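Monalysin (Pseudomonas entomophila, PDB 4MKQ) forms pores in host cell membranes as a secreted beta-barrel toxin, contributing to intestinal damage and lethality in Drosophila. Local coordinates at residues Q138-L142 and M143-N147. Numbering follows the deposited sequence.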
loop_
_atom_site.group_PDB
_atom_site.type_symbol
_atom_site.label_atom_id
_atom_site.label_comp_id
_atom_site.label_asym_id
_atom_site.label_seq_id
_atom_site.Cartn_x
_atom_site.Cartn_y
_atom_site.Cartn_z
ATOM N N GLN A 138 -20.221 7.559 13.642
ATOM C CA GLN A 138 -20.284 9.011 13.859
ATOM C C GLN A 138 -21.544 9.451 14.603
ATOM O O GLN A 138 -21.466 10.335 15.463
ATOM C CB GLN A 138 -20.180 9.769 12.534
ATOM C CG GLN A 138 -18.776 9.823 11.966
ATOM C CD GLN A 138 -18.764 10.511 10.633
ATOM O OE1 GLN A 138 -18.401 11.682 10.517
ATOM N NE2 GLN A 138 -19.170 9.798 9.597
ATOM N N ARG A 139 -22.699 8.831 14.271
ATOM C CA ARG A 139 -24.003 9.112 14.875
ATOM C C ARG A 139 -24.033 8.698 16.353
ATOM O O ARG A 139 -24.524 9.450 17.196
ATOM C CB ARG A 139 -25.106 8.386 14.098
ATOM C CG ARG A 139 -26.446 9.119 14.091
ATOM C CD ARG A 139 -27.548 8.331 13.397
ATOM N NE ARG A 139 -27.208 7.971 12.016
ATOM C CZ ARG A 139 -27.033 6.723 11.587
ATOM N NH1 ARG A 139 -27.177 5.700 12.423
ATOM N NH2 ARG A 139 -26.725 6.488 10.319
ATOM N N ASN A 140 -23.503 7.511 16.664
ATOM C CA ASN A 140 -23.474 7.005 18.027
ATOM C C ASN A 140 -22.388 7.621 18.888
ATOM O O ASN A 140 -22.677 8.012 20.014
ATOM C CB ASN A 140 -23.393 5.489 18.049
ATOM C CG ASN A 140 -24.751 4.843 18.129
ATOM O OD1 ASN A 140 -25.278 4.596 19.222
ATOM N ND2 ASN A 140 -25.356 4.572 16.975
ATOM N N VAL A 141 -21.157 7.728 18.372
ATOM C CA VAL A 141 -20.026 8.255 19.132
ATOM C C VAL A 141 -20.142 9.774 19.374
ATOM O O VAL A 141 -20.137 10.187 20.535
ATOM C CB VAL A 141 -18.652 7.845 18.522
ATOM C CG1 VAL A 141 -17.494 8.484 19.277
ATOM C CG2 VAL A 141 -18.492 6.326 18.494
ATOM N N LEU A 142 -20.244 10.590 18.310
ATOM C CA LEU A 142 -20.305 12.046 18.452
ATOM C C LEU A 142 -21.694 12.601 18.752
ATOM O O LEU A 142 -21.853 13.316 19.740
ATOM C CB LEU A 142 -19.701 12.751 17.219
ATOM C CG LEU A 142 -19.724 14.293 17.193
ATOM C CD1 LEU A 142 -18.813 14.894 18.261
ATOM C CD2 LEU A 142 -19.338 14.816 15.830
ATOM N N MET A 143 -22.676 12.317 17.883
ATOM C CA MET A 143 -24.028 12.864 17.980
ATOM C C MET A 143 -24.790 12.426 19.227
ATOM O O MET A 143 -25.285 13.284 19.962
ATOM C CB MET A 143 -24.847 12.583 16.707
ATOM C CG MET A 143 -24.138 12.963 15.405
ATOM S SD MET A 143 -23.339 14.594 15.397
ATOM C CE MET A 143 -24.760 15.652 15.330
ATOM N N GLU A 144 -24.855 11.112 19.482
ATOM C CA GLU A 144 -25.598 10.552 20.606
ATOM C C GLU A 144 -24.821 10.411 21.920
ATOM O O GLU A 144 -25.460 10.422 22.973
ATOM C CB GLU A 144 -26.202 9.197 20.213
ATOM C CG GLU A 144 -27.466 9.316 19.377
ATOM C CD GLU A 144 -27.795 8.120 18.503
ATOM O OE1 GLU A 144 -27.682 6.969 18.986
ATOM O OE2 GLU A 144 -28.198 8.338 17.337
ATOM N N ASN A 145 -23.476 10.273 21.886
ATOM C CA ASN A 145 -22.723 10.035 23.119
ATOM C C ASN A 145 -21.624 11.052 23.469
ATOM O O ASN A 145 -20.681 10.709 24.191
ATOM C CB ASN A 145 -22.154 8.620 23.114
ATOM C CG ASN A 145 -23.222 7.560 23.202
ATOM O OD1 ASN A 145 -24.088 7.588 24.084
ATOM N ND2 ASN A 145 -23.142 6.562 22.338
ATOM N N TYR A 146 -21.775 12.306 23.031
ATOM C CA TYR A 146 -20.860 13.383 23.411
ATOM C C TYR A 146 -21.560 14.723 23.420
ATOM O O TYR A 146 -22.238 15.067 22.451
ATOM C CB TYR A 146 -19.559 13.431 22.586
ATOM C CG TYR A 146 -18.623 14.519 23.070
ATOM C CD1 TYR A 146 -17.966 14.409 24.293
ATOM C CD2 TYR A 146 -18.468 15.702 22.354
ATOM C CE1 TYR A 146 -17.154 15.432 24.774
ATOM C CE2 TYR A 146 -17.659 16.735 22.827
ATOM C CZ TYR A 146 -17.004 16.593 24.038
ATOM O OH TYR A 146 -16.213 17.607 24.516
ATOM N N ASN A 147 -21.381 15.483 24.516
ATOM C CA ASN A 147 -21.964 16.806 24.686
ATOM C C ASN A 147 -20.852 17.846 24.812
ATOM O O ASN A 147 -20.226 17.928 25.872
ATOM C CB ASN A 147 -22.906 16.838 25.905
ATOM C CG ASN A 147 -23.749 18.090 26.046
ATOM O OD1 ASN A 147 -23.763 18.989 25.192
ATOM N ND2 ASN A 147 -24.496 18.165 27.135
#
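Glu144 N donates to Arg139 O over 2.8 Å, and the donor lies nearly in line with that carbonyl (C=O...N 162°). A bond from residue i+5 back to residue i is the signature of a pi-type turn, and a second one of the same spacing, weak at 3.4 Å, runs from Met143 N to Gln138 O. Gln138 O also accepts the regular i+4 bond from Leu142 N, so this carbonyl serves both spacings where the helix widens. One step further on, the side chain of Asn145 folds back on the helix end: its ND2 lies 2.8 Å from Asn140 O, but the N-H...O angle of 116° makes this bond weak.

Among charged groups, the Arg139 and Glu144 side chains extend alongside one another in a common direction, yet Arg139 NE and Glu144 OE2 stay 5.4 Å apart. The approach is aliphatic: Arg139 CG lies 3.8 Å from Glu144 OE2, while Arg139 NH2 forms its salt bridge with Asp135 one turn earlier.

Apolar contact centres on Leu142. A chi1 of 178° sets Leu142 CG opposite the backbone N and beside its carbonyl carbon; from this branch point Leu142 CD2 comes to 4.0 Å from Met143 SD, and Leu142 CD1 meets the Tyr146 ring obliquely, 4.2 Å from Tyr146 CD2. That ring also stacks on Phe155, and its hydroxyl is hydrogen-bonded to Asn151.

Lys99 NZ bonds to the carbonyl oxygens of Met143 and Tyr146, tying the end of the helix to the following strand. The whole is a helix C-terminus that widens into a pi-type turn before leading into the short strand 146-147, packed through Val141 and Leu142 against the long-stranded sheet of this aerolysin-like toxin, here in a form deleted of its membrane-spanning domain.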